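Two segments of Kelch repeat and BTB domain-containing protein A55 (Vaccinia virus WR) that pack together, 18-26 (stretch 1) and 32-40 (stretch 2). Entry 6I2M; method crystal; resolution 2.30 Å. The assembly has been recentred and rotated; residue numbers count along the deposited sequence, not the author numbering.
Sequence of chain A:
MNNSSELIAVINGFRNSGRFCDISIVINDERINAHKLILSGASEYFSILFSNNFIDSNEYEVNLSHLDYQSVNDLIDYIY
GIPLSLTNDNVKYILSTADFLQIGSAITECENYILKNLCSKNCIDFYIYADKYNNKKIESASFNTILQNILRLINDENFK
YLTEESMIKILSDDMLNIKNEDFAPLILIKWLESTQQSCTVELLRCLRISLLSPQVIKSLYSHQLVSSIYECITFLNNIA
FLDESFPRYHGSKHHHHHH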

# COMPACT_ATOMS: atom_id res chain seq x y z
N GLY A 18 -10.04 6.23 13.77
CA GLY A 18 -10.31 5.13 14.69
C GLY A 18 -11.09 4.00 14.03
O GLY A 18 -11.54 3.08 14.72
N ARG A 19 -11.25 4.08 12.70
CA ARG A 19 -11.97 3.11 11.87
C ARG A 19 -11.16 1.83 11.64
O ARG A 19 -9.96 1.90 11.35
CB ARG A 19 -12.34 3.73 10.52
CG ARG A 19 -13.53 4.69 10.57
CD ARG A 19 -14.00 5.06 9.18
NE ARG A 19 -14.53 3.90 8.45
CZ ARG A 19 -15.07 3.95 7.24
NH1 ARG A 19 -15.17 5.11 6.60
NH2 ARG A 19 -15.53 2.85 6.66
N PHE A 20 -11.83 0.67 11.79
CA PHE A 20 -11.31 -0.70 11.59
C PHE A 20 -10.16 -1.09 12.55
O PHE A 20 -9.66 -2.22 12.45
CB PHE A 20 -10.89 -0.94 10.12
CG PHE A 20 -11.95 -0.63 9.10
CD1 PHE A 20 -12.94 -1.56 8.79
CD2 PHE A 20 -11.94 0.58 8.41
CE1 PHE A 20 -13.91 -1.27 7.82
CE2 PHE A 20 -12.91 0.86 7.45
CZ PHE A 20 -13.89 -0.06 7.17
N CYS A 21 -9.78 -0.20 13.49
CA CYS A 21 -8.72 -0.44 14.47
C CYS A 21 -9.06 -1.59 15.42
O CYS A 21 -10.01 -1.49 16.21
CB CYS A 21 -8.38 0.84 15.23
SG CYS A 21 -7.41 2.04 14.28
N ASP A 22 -8.31 -2.69 15.29
CA ASP A 22 -8.52 -3.90 16.08
C ASP A 22 -7.33 -4.26 16.99
O ASP A 22 -7.31 -5.36 17.57
CB ASP A 22 -8.92 -5.08 15.16
CG ASP A 22 -7.90 -5.50 14.11
OD1 ASP A 22 -7.15 -4.62 13.62
OD2 ASP A 22 -7.85 -6.70 13.77
N ILE A 23 -6.38 -3.32 17.17
CA ILE A 23 -5.20 -3.51 18.03
C ILE A 23 -4.71 -2.18 18.63
O ILE A 23 -4.82 -1.12 17.99
CB ILE A 23 -4.07 -4.33 17.32
CG1 ILE A 23 -3.01 -4.86 18.31
CG2 ILE A 23 -3.41 -3.57 16.16
CD1 ILE A 23 -3.47 -6.02 19.16
N SER A 24 -4.18 -2.24 19.86
CA SER A 24 -3.64 -1.10 20.60
C SER A 24 -2.28 -1.45 21.22
O SER A 24 -2.13 -2.52 21.82
CB SER A 24 -4.62 -0.66 21.70
OG SER A 24 -5.90 -0.35 21.18
N ILE A 25 -1.29 -0.56 21.04
CA ILE A 25 0.06 -0.74 21.58
C ILE A 25 0.24 0.18 22.79
O ILE A 25 0.05 1.39 22.68
CB ILE A 25 1.15 -0.56 20.48
CG1 ILE A 25 0.99 -1.63 19.37
CG2 ILE A 25 2.57 -0.61 21.08
CD1 ILE A 25 1.39 -1.19 17.98
N VAL A 26 0.59 -0.42 23.94
CA VAL A 26 0.78 0.28 25.21
C VAL A 26 2.26 0.36 25.61
O VAL A 26 2.92 -0.67 25.77
CB VAL A 26 -0.12 -0.32 26.34
CG1 VAL A 26 0.21 0.28 27.70
CG2 VAL A 26 -1.60 -0.13 26.01
N ILE A 32 -1.26 3.70 21.19
CA ILE A 32 -1.26 3.85 19.73
C ILE A 32 -2.23 2.82 19.13
O ILE A 32 -2.02 1.62 19.30
CB ILE A 32 0.16 3.75 19.08
CG1 ILE A 32 1.21 4.61 19.82
CG2 ILE A 32 0.10 4.10 17.58
CD1 ILE A 32 2.63 4.05 19.78
N ASN A 33 -3.28 3.29 18.44
CA ASN A 33 -4.28 2.44 17.80
C ASN A 33 -3.93 2.20 16.33
O ASN A 33 -3.67 3.15 15.59
CB ASN A 33 -5.68 3.03 17.95
CG ASN A 33 -6.23 2.97 19.35
OD1 ASN A 33 -6.69 1.92 19.82
ND2 ASN A 33 -6.19 4.09 20.05
N ALA A 34 -3.91 0.92 15.92
CA ALA A 34 -3.59 0.50 14.56
C ALA A 34 -4.40 -0.73 14.12
O ALA A 34 -5.34 -1.14 14.82
CB ALA A 34 -2.10 0.23 14.43
N HIS A 35 -4.06 -1.31 12.95
CA HIS A 35 -4.70 -2.49 12.38
C HIS A 35 -3.74 -3.68 12.42
O HIS A 35 -2.56 -3.52 12.10
CB HIS A 35 -5.16 -2.21 10.94
CG HIS A 35 -5.98 -0.96 10.81
ND1 HIS A 35 -5.39 0.29 10.77
CD2 HIS A 35 -7.32 -0.81 10.72
CE1 HIS A 35 -6.38 1.16 10.66
NE2 HIS A 35 -7.56 0.55 10.62
N LYS A 36 -4.24 -4.87 12.83
CA LYS A 36 -3.49 -6.12 12.95
C LYS A 36 -2.80 -6.54 11.65
O LYS A 36 -1.64 -6.97 11.68
CB LYS A 36 -4.39 -7.27 13.44
CG LYS A 36 -4.65 -7.26 14.93
CD LYS A 36 -5.43 -8.50 15.34
CE LYS A 36 -5.86 -8.46 16.79
NZ LYS A 36 -6.57 -9.70 17.18
N LEU A 37 -3.51 -6.42 10.52
CA LEU A 37 -3.07 -6.77 9.17
C LEU A 37 -1.90 -5.90 8.68
O LEU A 37 -0.93 -6.44 8.13
CB LEU A 37 -4.27 -6.69 8.21
CG LEU A 37 -4.02 -6.77 6.71
CD1 LEU A 37 -3.79 -8.20 6.24
CD2 LEU A 37 -5.17 -6.16 5.95
N ILE A 38 -1.99 -4.57 8.87
CA ILE A 38 -1.00 -3.57 8.46
C ILE A 38 0.34 -3.78 9.19
O ILE A 38 1.39 -3.79 8.54
CB ILE A 38 -1.56 -2.12 8.59
CG1 ILE A 38 -2.92 -1.93 7.84
CG2 ILE A 38 -0.54 -1.04 8.17
CD1 ILE A 38 -2.94 -2.13 6.25
N LEU A 39 0.31 -3.96 10.53
CA LEU A 39 1.50 -4.19 11.35
C LEU A 39 2.19 -5.52 11.02
O LEU A 39 3.42 -5.60 11.12
CB LEU A 39 1.15 -4.14 12.85
CG LEU A 39 0.83 -2.77 13.45
CD1 LEU A 39 0.06 -2.92 14.74
CD2 LEU A 39 2.09 -1.95 13.71
N SER A 40 1.41 -6.54 10.64
CA SER A 40 1.91 -7.88 10.29
C SER A 40 2.59 -7.92 8.92
O SER A 40 3.47 -8.77 8.70
CB SER A 40 0.78 -8.90 10.36
OG SER A 40 0.33 -9.05 11.70

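A short antiparallel ladder often does more than join two strands: its weakening end adjoins the place where the chain turns into a helix, and side chains there make hydrogen bonds between the stretches. The pairing of residues 18-26 with 32-40 in the vaccinia virus protein A55 illustrates the principle. At its regular end, Ile 25 and Ile 32 form a hydrogen-bonded pair, with Ile 25 N to Ile 32 O at 2.9 Å and Ile 32 N to Ile 25 O at 3.0 Å. At Ile 23 and Ala 34 the ladder begins to open. Ala 34 N still donates to Ile 23 O at 3.0 Å and nearly in line, but the return bond, from Ile 23 N to Ala 34 O, is weak at 3.4 Å. The same carbonyl receives a second weak bond from Asp 22 N, also 3.4 Å from Ala 34 O.

Beside the weak backbone bonds, side chains also bridge the stretches. Asp 22, with chi1 at 62° (p), brings its carboxylate across to the start of the helix, where OD1 accepts a hydrogen bond from Lys 36 N at 3.0 Å and 171°. The first turn of a helix has amide groups without partners inside the helix, and a carboxylate suits such a donor well. Lys 36, m at chi1 and t thereafter, runs out as an extended chain. Lys 36 CG lies 3.8 Å from Ile 23 CB, while Lys 36 CD passes 3.4 Å from Asp 22 OD2; the amine is bonded elsewhere in the structure.

His 35 occupies the N-cap position. Its CA-to-CB bond points away overall, though CB itself touches the other stretch, and with chi1 at -51° (m) and chi2 at 79° the ring end comes nearer to the loop. There His 35 NE2 donates to Arg 19 O at 2.8 Å, the carbonyl lying at the ring edge near its plane, as a ring nitrogen donor requires. Because ND1 is bonded elsewhere in the structure, both nitrogens of this buried ring are satisfied. Cys 21, also m, sets its SG over one face, 4.2 Å from the centroid of the His 35 ring, so a polarizable sulfur covers the aromatic surface.

The two faces of the ladder differ in character. On one, Ser 24 and Asn 33 form a non-hydrogen-bonded pair with CA atoms 4.6 Å apart, and both side chains are m at chi1. Ser 24 OG donates to Asn 33 OD1 at 2.8 Å, so the side chains supply a link where the backbone pair has none, and the buried hydroxyl gains a partner.

The face carrying Ile 23, Ile 25, Ile 32 and Ala 34 is buried and apolar. Ile 23, t at chi1, has CG2 3.8 Å from Leu 39 CD1, and Ile 25 CD1 approaches that same methyl to 3.9 Å. One helical leucine thus packs against two strand isoleucines. The small Ala 34 meets Ile 23 more loosely, CB to CG2 being 4.4 Å. Altogether the stretches bury 674 Å² between them.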